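Side-chain contacts in mevalonate kinase, putative (Leishmania major, PDB 2HFS), which probably phosphorylates (R)-mevalonate with ATP to give (R)-5-phosphomevalonate, an early step of isoprenoid and sterol biosynthesis: residues 251-254 with 255-259; 261-264 with 265-268; 268-271 with 272-276. All coordinates share one frame; numbering follows the deposited sequence.

Interaction 1: 251-254 with 255-259; sequences ANHD and LCRQI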
ATOM      1  N   ALA A 251     -14.826  14.058  -2.268  1.00  8.16           N
ATOM      2  CA  ALA A 251     -15.240  14.665  -1.012  1.00  8.94           C
ATOM      3  C   ALA A 251     -14.188  14.403   0.046  1.00  7.68           C
ATOM      4  O   ALA A 251     -13.878  15.286   0.847  1.00  9.07           O
ATOM      5  CB  ALA A 251     -16.588  14.108  -0.572  1.00  8.25           C
ATOM      6  N   ASN A 252     -13.654  13.185   0.044  1.00  8.68           N
ATOM      7  CA  ASN A 252     -12.593  12.816   0.970  1.00  8.64           C
ATOM      8  C   ASN A 252     -11.343  13.642   0.749  1.00  7.35           C
ATOM      9  O   ASN A 252     -10.761  14.136   1.711  1.00  7.20           O
ATOM     10  CB  ASN A 252     -12.246  11.308   0.867  1.00  9.36           C
ATOM     11  CG  ASN A 252     -11.509  10.762   2.121  1.00 10.30           C
ATOM     12  OD1 ASN A 252     -11.304   9.549   2.225  1.00 11.13           O
ATOM     13  ND2 ASN A 252     -11.115  11.636   3.057  1.00  9.65           N
ATOM     14  N   HIS A 253     -10.917  13.796  -0.502  1.00  8.43           N
ATOM     15  CA  HIS A 253      -9.775  14.667  -0.798  1.00  8.01           C
ATOM     16  C   HIS A 253     -10.012  16.063  -0.234  1.00 10.13           C
ATOM     17  O   HIS A 253      -9.144  16.658   0.400  1.00 10.53           O
ATOM     18  CB  HIS A 253      -9.539  14.785  -2.304  1.00  9.41           C
ATOM     19  CG  HIS A 253      -8.351  15.619  -2.650  1.00  7.92           C
ATOM     20  ND1 HIS A 253      -7.057  15.148  -2.552  1.00  9.90           N
ATOM     21  CD2 HIS A 253      -8.252  16.909  -3.053  1.00  7.38           C
ATOM     22  CE1 HIS A 253      -6.215  16.099  -2.899  1.00 10.56           C
ATOM     23  NE2 HIS A 253      -6.913  17.175  -3.222  1.00  9.09           N
ATOM     24  N   ASP A 254     -11.209  16.592  -0.469  1.00 12.53           N
ATOM     25  CA  ASP A 254     -11.552  17.909   0.042  1.00 13.45           C
ATOM     26  C   ASP A 254     -11.283  18.001   1.546  1.00 12.22           C
ATOM     27  O   ASP A 254     -10.602  18.921   1.993  1.00 13.49           O
ATOM     28  CB  ASP A 254     -12.998  18.250  -0.289  1.00 14.82           C
ATOM     29  CG  ASP A 254     -13.180  19.705  -0.635  1.00 18.28           C
ATOM     30  OD1 ASP A 254     -12.215  20.309  -1.164  1.00 26.53           O
ATOM     31  OD2 ASP A 254     -14.258  20.311  -0.461  1.00 20.67           O
ATOM     32  N   LEU A 255     -11.760  17.017   2.314  1.00 13.44           N
ATOM     33  CA  LEU A 255     -11.499  16.966   3.771  1.00 12.24           C
ATOM     34  C   LEU A 255     -10.001  16.893   4.141  1.00 13.40           C
ATOM     35  O   LEU A 255      -9.566  17.467   5.145  1.00 14.39           O
ATOM     36  CB  LEU A 255     -12.262  15.801   4.403  1.00 14.15           C
ATOM     37  CG  LEU A 255     -13.768  16.052   4.504  1.00 12.33           C
ATOM     38  CD1 LEU A 255     -14.481  14.779   4.883  1.00 17.93           C
ATOM     39  CD2 LEU A 255     -14.084  17.172   5.501  1.00 18.97           C
ATOM     40  N   CYS A 256      -9.233  16.171   3.330  1.00 12.58           N
ATOM     41  CA  CYS A 256      -7.771  16.064   3.498  1.00 12.45           C
ATOM     42  C   CYS A 256      -7.092  17.392   3.289  1.00 12.47           C
ATOM     43  O   CYS A 256      -6.166  17.726   4.006  1.00 11.30           O
ATOM     44  CB  CYS A 256      -7.192  15.026   2.540  1.00 14.17           C
ATOM     45  SG  CYS A 256      -7.656  13.362   3.050  1.00 12.56           S
ATOM     46  N   ARG A 257      -7.567  18.163   2.311  1.00 11.92           N
ATOM     47  CA  ARG A 257      -7.069  19.519   2.118  1.00 12.20           C
ATOM     48  C   ARG A 257      -7.314  20.362   3.375  1.00 11.86           C
ATOM     49  O   ARG A 257      -6.484  21.188   3.726  1.00 11.82           O
ATOM     50  CB  ARG A 257      -7.741  20.211   0.931  1.00 12.75           C
ATOM     51  CG  ARG A 257      -7.527  19.578  -0.433  1.00 12.40           C
ATOM     52  CD  ARG A 257      -8.035  20.476  -1.546  1.00 13.59           C
ATOM     53  NE  ARG A 257      -7.301  21.748  -1.596  1.00 16.86           N
ATOM     54  CZ  ARG A 257      -7.611  22.754  -2.412  1.00 20.43           C
ATOM     55  NH1 ARG A 257      -8.638  22.636  -3.247  1.00 18.12           N
ATOM     56  NH2 ARG A 257      -6.901  23.877  -2.388  1.00 21.52           N
ATOM     57  N   GLN A 258      -8.437  20.124   4.060  1.00 13.42           N
ATOM     58  CA  GLN A 258      -8.844  20.931   5.216  1.00 13.87           C
ATOM     59  C   GLN A 258      -8.091  20.582   6.496  1.00 13.62           C
ATOM     60  O   GLN A 258      -8.123  21.356   7.451  1.00 14.96           O
ATOM     61  CB  GLN A 258     -10.357  20.839   5.446  1.00 12.84           C
ATOM     62  CG  GLN A 258     -11.176  21.296   4.237  1.00 17.42           C
ATOM     63  CD  GLN A 258     -12.663  21.375   4.504  1.00 16.49           C
ATOM     64  OE1 GLN A 258     -13.104  22.033   5.449  1.00 21.41           O
ATOM     65  NE2 GLN A 258     -13.444  20.758   3.635  1.00 22.71           N
ATOM     66  N   ILE A 259      -7.421  19.429   6.520  1.00 13.35           N
ATOM     67  CA  ILE A 259      -6.511  19.109   7.628  1.00 14.27           C
ATOM     68  C   ILE A 259      -5.062  19.369   7.224  1.00 14.31           C
ATOM     69  O   ILE A 259      -4.118  18.918   7.888  1.00 14.40           O
ATOM     70  CB  ILE A 259      -6.703  17.671   8.173  1.00 13.66           C
ATOM     71  CG1 ILE A 259      -6.505  16.625   7.068  1.00 13.79           C
ATOM     72  CG2 ILE A 259      -8.056  17.540   8.861  1.00 14.82           C
ATOM     73  CD1 ILE A 259      -6.128  15.253   7.608  1.00  5.42           C
TER
HETATM   74  O   HOH W   1     -10.848  19.955  -3.434  1.00 21.56           O
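H253 lays its imidazole beside the aliphatic part of R257, one turn further along the helix, with NE2 of H253 3.7 Å from CG of R257. Both residues sit in the last turns of helix 242-258, a helix of the C-terminal half of this GHMP kinase, and the contact is an i to i+4 pairing along it. The imidazole and the guanidinium planes are turned 42° apart, and R257 CG and CD meet the NE2-CD2 side of the ring obliquely. With CG anti to the backbone N (chi1 -178°), H253 carries its ring off the helix toward strand 280-284 and helix 264-275. There both ring nitrogens are used: NE2 meets the carboxylate of E267 and ND1 meets the backbone N of L283, so the ring's rotation is fixed from two directions. NE of R257 forms a long, weak ion pair with OE1 of the same E267.

On the exposed flank, D254 and R257 do not touch through their charged ends, which stay 4.7 Å apart between OD1 of D254 and NH1 of R257. A water spans them; it donates to D254 OD1 at 2.7 Å and meets R257 NH1 weakly, at the edge of the guanidinium and in its plane. Opposite charges at this spacing would probably attract each other mildly.

On the buried flank, L255 and A251 pack on I229 of helix 216-239, while N252 ND2 approaches C256 SG at 3.9 Å and N252 OD1 bonds weakly to the backbone N of G26. The helix itself is held by i to i+4 backbone bonds. The last of them, Q258 N to D254 O at 3.2 Å, is longer and more bent than the R257 N to H253 O bond before it, with an N-H...O angle of 137°.

Interaction 2: 261-264 with 265-268; sequences VSCR and ELES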
ATOM      1  N   VAL A 261      -3.127  18.337   4.672  1.00 14.61           N
ATOM      2  CA  VAL A 261      -2.212  17.260   4.250  1.00 15.20           C
ATOM      3  C   VAL A 261      -2.075  17.118   2.732  1.00 14.12           C
ATOM      4  O   VAL A 261      -1.448  16.182   2.258  1.00 15.39           O
ATOM      5  CB  VAL A 261      -2.524  15.879   4.913  1.00 15.26           C
ATOM      6  CG1 VAL A 261      -2.489  15.981   6.454  1.00 15.98           C
ATOM      7  CG2 VAL A 261      -3.861  15.301   4.436  1.00 15.60           C
ATOM      8  N   SER A 262      -2.639  18.049   1.966  1.00 15.74           N
ATOM      9  CA  SER A 262      -2.349  18.075   0.515  1.00 13.62           C
ATOM     10  C   SER A 262      -1.123  18.944   0.220  1.00 13.23           C
ATOM     11  O   SER A 262      -0.408  19.331   1.143  1.00 13.79           O
ATOM     12  CB  SER A 262      -3.570  18.492  -0.323  1.00 15.81           C
ATOM     13  OG  SER A 262      -3.293  18.343  -1.721  1.00 12.24           O
ATOM     14  N   CYS A 263      -0.877  19.218  -1.061  1.00 13.99           N
ATOM     15  CA  CYS A 263       0.175  20.115  -1.524  1.00 13.77           C
ATOM     16  C   CYS A 263      -0.056  20.501  -3.009  1.00 14.36           C
ATOM     17  O   CYS A 263      -0.856  19.872  -3.697  1.00 13.77           O
ATOM     18  CB  CYS A 263       1.548  19.466  -1.314  1.00 13.50           C
ATOM     19  SG  CYS A 263       1.908  18.095  -2.432  1.00 16.21           S
ATOM     20  N   ARG A 264       0.654  21.517  -3.494  1.00 13.40           N
ATOM     21  CA  ARG A 264       0.523  22.000  -4.880  1.00 15.83           C
ATOM     22  C   ARG A 264       0.582  20.871  -5.923  1.00 14.23           C
ATOM     23  O   ARG A 264      -0.217  20.835  -6.871  1.00 14.13           O
ATOM     24  CB  ARG A 264       1.622  23.037  -5.170  1.00 15.32           C
ATOM     25  CG  ARG A 264       1.689  23.541  -6.598  1.00 18.89           C
ATOM     26  CD  ARG A 264       3.002  24.300  -6.926  1.00 22.04           C
ATOM     27  NE  ARG A 264       4.147  23.392  -7.048  1.00 30.02           N
ATOM     28  CZ  ARG A 264       5.431  23.747  -6.941  1.00 33.52           C
ATOM     29  NH1 ARG A 264       5.781  25.007  -6.691  1.00 35.69           N
ATOM     30  NH2 ARG A 264       6.377  22.824  -7.067  1.00 36.33           N
ATOM     31  N   GLU A 265       1.543  19.969  -5.744  1.00 14.14           N
ATOM     32  CA  GLU A 265       1.770  18.871  -6.682  1.00 13.59           C
ATOM     33  C   GLU A 265       0.587  17.900  -6.683  1.00 13.72           C
ATOM     34  O   GLU A 265       0.120  17.479  -7.736  1.00 13.12           O
ATOM     35  CB  GLU A 265       3.077  18.138  -6.368  1.00 14.71           C
ATOM     36  CG  GLU A 265       4.329  18.968  -6.611  1.00 16.50           C
ATOM     37  CD  GLU A 265       4.692  19.848  -5.427  1.00 19.47           C
ATOM     38  OE1 GLU A 265       4.007  19.763  -4.377  1.00 17.20           O
ATOM     39  OE2 GLU A 265       5.681  20.608  -5.533  1.00 21.10           O
ATOM     40  N   LEU A 266       0.101  17.565  -5.500  1.00 10.96           N
ATOM     41  CA  LEU A 266      -1.081  16.728  -5.400  1.00  9.11           C
ATOM     42  C   LEU A 266      -2.305  17.404  -6.009  1.00  9.99           C
ATOM     43  O   LEU A 266      -3.079  16.773  -6.717  1.00  9.82           O
ATOM     44  CB  LEU A 266      -1.342  16.329  -3.945  1.00  9.71           C
ATOM     45  CG  LEU A 266      -0.385  15.261  -3.394  1.00  6.73           C
ATOM     46  CD1 LEU A 266      -0.579  15.132  -1.893  1.00  9.82           C
ATOM     47  CD2 LEU A 266      -0.591  13.924  -4.094  1.00 10.37           C
ATOM     48  N   GLU A 267      -2.496  18.686  -5.714  1.00  9.73           N
ATOM     49  CA  GLU A 267      -3.648  19.401  -6.266  1.00 10.09           C
ATOM     50  C   GLU A 267      -3.628  19.396  -7.809  1.00 10.50           C
ATOM     51  O   GLU A 267      -4.650  19.151  -8.457  1.00 10.63           O
ATOM     52  CB  GLU A 267      -3.694  20.825  -5.703  1.00 10.89           C
ATOM     53  CG  GLU A 267      -4.043  20.859  -4.224  1.00 10.68           C
ATOM     54  CD  GLU A 267      -5.361  20.158  -3.914  1.00 13.13           C
ATOM     55  OE1 GLU A 267      -6.400  20.481  -4.560  1.00 10.73           O
ATOM     56  OE2 GLU A 267      -5.362  19.284  -3.019  1.00 11.42           O
ATOM     57  N   SER A 268      -2.457  19.619  -8.388  1.00 10.43           N
ATOM     58  CA  SER A 268      -2.298  19.637  -9.850  1.00 13.11           C
ATOM     59  C   SER A 268      -2.715  18.300 -10.485  1.00 12.82           C
ATOM     60  O   SER A 268      -3.485  18.253 -11.461  1.00 14.44           O
ATOM     61  CB  SER A 268      -0.856  19.996 -10.222  1.00 11.31           C
ATOM     62  OG  SER A 268      -0.649  19.869 -11.614  1.00 16.91           O
TER
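The N-terminus of helix 264-275 is capped by C263, whose thiol rather than a hydroxyl does the capping. Its SG accepts from the backbone N of L266 at 3.6 Å, and the bond is nearly straight, with an N-H...S angle of 165°. Chi1 of 72° sets the sulfur between the backbone N and the carbonyl carbon of C263, which turns it back over the first turn. The same sulfur packs against L266 CG at 3.8 Å, so it serves a polar and an apolar partner at once.

Just ahead of the cap, S262 gives its hydroxyl proton to E267, OG to OE2 at 2.6 Å, using the lone pair of OE2 that points away from the other carboxylate oxygen. E267 reaches back to it by bending at chi2 (-56°). With H253 as its other partner, OE2 is gripped twice, which ties the loop and both helices together.

On the outer side, R264 and E265 form a salt bridge, NH2 of R264 to OE2 of E265 at 2.8 Å. The hydrogen bond within it is weak because the N-H points well off the oxygen. Negative charge at E265 and E267, near the N-terminal end of the helix, would probably suit the helix dipole. Together these make an N-capped helix start, reinforced by a side-chain bond from the residue before the cap.

Interaction 3: 268-271 with 272-276; sequences SIVQ and TCRTY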
ATOM      1  N   SER A 268      -2.457  19.619  -8.388  1.00 10.43           N
ATOM      2  CA  SER A 268      -2.298  19.637  -9.850  1.00 13.11           C
ATOM      3  C   SER A 268      -2.715  18.300 -10.485  1.00 12.82           C
ATOM      4  O   SER A 268      -3.485  18.253 -11.461  1.00 14.44           O
ATOM      5  CB  SER A 268      -0.856  19.996 -10.222  1.00 11.31           C
ATOM      6  OG  SER A 268      -0.649  19.869 -11.614  1.00 16.91           O
ATOM      7  N   ILE A 269      -2.238  17.221  -9.889  1.00 11.54           N
ATOM      8  CA  ILE A 269      -2.579  15.867 -10.315  1.00 11.02           C
ATOM      9  C   ILE A 269      -4.089  15.614 -10.241  1.00 10.35           C
ATOM     10  O   ILE A 269      -4.706  15.244 -11.249  1.00  7.82           O
ATOM     11  CB  ILE A 269      -1.782  14.821  -9.488  1.00 10.78           C
ATOM     12  CG1 ILE A 269      -0.270  15.004  -9.681  1.00 12.07           C
ATOM     13  CG2 ILE A 269      -2.164  13.385  -9.856  1.00  9.64           C
ATOM     14  CD1 ILE A 269       0.594  14.193  -8.688  1.00  9.69           C
ATOM     15  N   VAL A 270      -4.687  15.834  -9.070  1.00  9.73           N
ATOM     16  CA  VAL A 270      -6.119  15.536  -8.922  1.00 11.77           C
ATOM     17  C   VAL A 270      -7.006  16.369  -9.878  1.00 11.89           C
ATOM     18  O   VAL A 270      -7.974  15.849 -10.431  1.00 11.34           O
ATOM     19  CB  VAL A 270      -6.626  15.526  -7.460  1.00 12.63           C
ATOM     20  CG1 VAL A 270      -5.853  14.495  -6.624  1.00 12.03           C
ATOM     21  CG2 VAL A 270      -6.610  16.909  -6.828  1.00 14.20           C
ATOM     22  N   GLN A 271      -6.644  17.632 -10.093  1.00 11.53           N
ATOM     23  CA  GLN A 271      -7.367  18.501 -11.026  1.00 14.76           C
ATOM     24  C   GLN A 271      -7.311  17.912 -12.454  1.00 13.16           C
ATOM     25  O   GLN A 271      -8.341  17.788 -13.138  1.00 12.34           O
ATOM     26  CB  GLN A 271      -6.791  19.923 -10.973  1.00 14.88           C
ATOM     27  CG  GLN A 271      -7.467  20.938 -11.916  1.00 19.65           C
ATOM     28  CD  GLN A 271      -6.695  22.245 -12.044  1.00 21.82           C
ATOM     29  OE1 GLN A 271      -7.299  23.319 -12.122  1.00 26.94           O
ATOM     30  NE2 GLN A 271      -5.359  22.159 -12.065  1.00 27.95           N
ATOM     31  N   THR A 272      -6.123  17.507 -12.888  1.00 12.42           N
ATOM     32  CA  THR A 272      -5.994  16.925 -14.236  1.00 13.30           C
ATOM     33  C   THR A 272      -6.724  15.585 -14.394  1.00 12.89           C
ATOM     34  O   THR A 272      -7.320  15.333 -15.443  1.00 10.86           O
ATOM     35  CB  THR A 272      -4.505  16.828 -14.652  1.00 14.35           C
ATOM     36  OG1 THR A 272      -3.995  18.152 -14.811  1.00 14.62           O
ATOM     37  CG2 THR A 272      -4.341  16.261 -16.073  1.00 14.12           C
ATOM     38  N   CYS A 273      -6.684  14.746 -13.357  1.00 12.20           N
ATOM     39  CA  CYS A 273      -7.430  13.490 -13.366  1.00 12.88           C
ATOM     40  C   CYS A 273      -8.942  13.741 -13.544  1.00 13.60           C
ATOM     41  O   CYS A 273      -9.588  13.105 -14.385  1.00 13.29           O
ATOM     42  CB  CYS A 273      -7.157  12.670 -12.092  1.00 12.76           C
ATOM     43  SG  CYS A 273      -5.471  12.002 -11.958  1.00 12.10           S
ATOM     44  N   ARG A 274      -9.502  14.672 -12.767  1.00 13.08           N
ATOM     45  CA  ARG A 274     -10.931  15.002 -12.889  1.00 13.11           C
ATOM     46  C   ARG A 274     -11.289  15.558 -14.271  1.00 12.83           C
ATOM     47  O   ARG A 274     -12.288  15.158 -14.856  1.00 13.72           O
ATOM     48  CB  ARG A 274     -11.371  15.978 -11.803  1.00 13.09           C
ATOM     49  CG  ARG A 274     -11.130  15.410 -10.411  1.00  9.78           C
ATOM     50  CD  ARG A 274     -11.750  16.191  -9.293  1.00 15.98           C
ATOM     51  NE  ARG A 274     -11.303  15.658  -8.019  1.00 16.18           N
ATOM     52  CZ  ARG A 274     -10.729  16.372  -7.047  1.00 20.00           C
ATOM     53  NH1 ARG A 274     -10.527  17.688  -7.173  1.00 19.59           N
ATOM     54  NH2 ARG A 274     -10.373  15.761  -5.941  1.00 15.70           N
ATOM     55  N   THR A 275     -10.453  16.468 -14.765  1.00 13.19           N
ATOM     56  CA  THR A 275     -10.560  17.056 -16.095  1.00 14.67           C
ATOM     57  C   THR A 275     -10.675  16.010 -17.197  1.00 14.58           C
ATOM     58  O   THR A 275     -11.497  16.158 -18.117  1.00 14.65           O
ATOM     59  CB  THR A 275      -9.342  17.980 -16.357  1.00 14.44           C
ATOM     60  OG1 THR A 275      -9.427  19.132 -15.502  1.00 16.69           O
ATOM     61  CG2 THR A 275      -9.398  18.565 -17.786  1.00 14.13           C
ATOM     62  N   TYR A 276      -9.887  14.939 -17.085  1.00 13.39           N
ATOM     63  CA  TYR A 276      -9.886  13.883 -18.081  1.00 14.66           C
ATOM     64  C   TYR A 276     -10.858  12.745 -17.793  1.00 14.48           C
ATOM     65  O   TYR A 276     -10.790  11.667 -18.401  1.00 18.05           O
ATOM     66  CB  TYR A 276      -8.456  13.410 -18.378  1.00 15.94           C
ATOM     67  CG  TYR A 276      -7.742  14.406 -19.252  1.00 15.02           C
ATOM     68  CD1 TYR A 276      -7.780  14.291 -20.644  1.00 16.85           C
ATOM     69  CD2 TYR A 276      -7.087  15.511 -18.692  1.00 16.78           C
ATOM     70  CE1 TYR A 276      -7.145  15.238 -21.470  1.00 17.77           C
ATOM     71  CE2 TYR A 276      -6.450  16.463 -19.503  1.00 16.89           C
ATOM     72  CZ  TYR A 276      -6.485  16.318 -20.896  1.00 20.06           C
ATOM     73  OH  TYR A 276      -5.857  17.260 -21.701  1.00 19.46           O
TER
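V270 and R274 run alongside each other, with the valine methyl CG2 4.0 Å from NH1 of R274. V270 CB stands over one face of the guanidinium, off-centre and near the edge of the group, so the flat group is backed by an aliphatic residue one turn before it. R274 stays extended from CG to NE, which carries the group along the helix surface toward helix 242-258. H253 packs there against both V270 and R274. The arginine's main bond is made beyond this helix, from NH2 to the backbone O of A281, with a weaker one from NE to N250 OD1.

The packed side of helix 264-275 runs through I269 and C273. I269 CG2 meets C273 SG at 4.2 Å, and the pair faces strand 291-296, touching A292 and A294. C273 also reaches I305 and L309 of helix 299-312. T272 lies against L309 as well, its OG1 3.4 Å from S268 O. The hydroxyl of S268 is hydrogen-bonded to E315.

Q271 and T275 make the looser, exposed flank. Here the contact is chiefly with the backbone: Q271 O takes both N and OG1 of T275, at 3.0 Å and 2.9 Å. The backbone N of T275 comes in tilted 17° from the carbonyl plane, whereas the hydroxyl sits 42° above it. Chi1 of -68° sets OG1 beside the backbone N of T275, facing the carbonyl of Q271. The chemistry implies a division of labour: apolar groups seat the helix on its sheet, while the last-turn threonine meets its hydroxyl's hydrogen-bonding need with a main-chain carbonyl.

Helix 242-258 and helix 264-275 follow each other in the chain, and the three contacts trace their join. Interactions 1 and 2, with centres about 11 Å apart, meet through H253 NE2 and E267 OE2 at 2.6 Å, and where the chain turns through C256 O and V261 N at 3.2 Å. Interaction 3, its centre about 15 Å from that of interaction 1, meets the same ring, NE2 of H253 lying 3.6 Å from CG2 of V270, and CD2 of H253 3.8 Å from NH2 of R274. Interactions 2 and 3 share S268 on one helix. H253 is thus common ground, and all three lie within the C-terminal GHMP kinase family region.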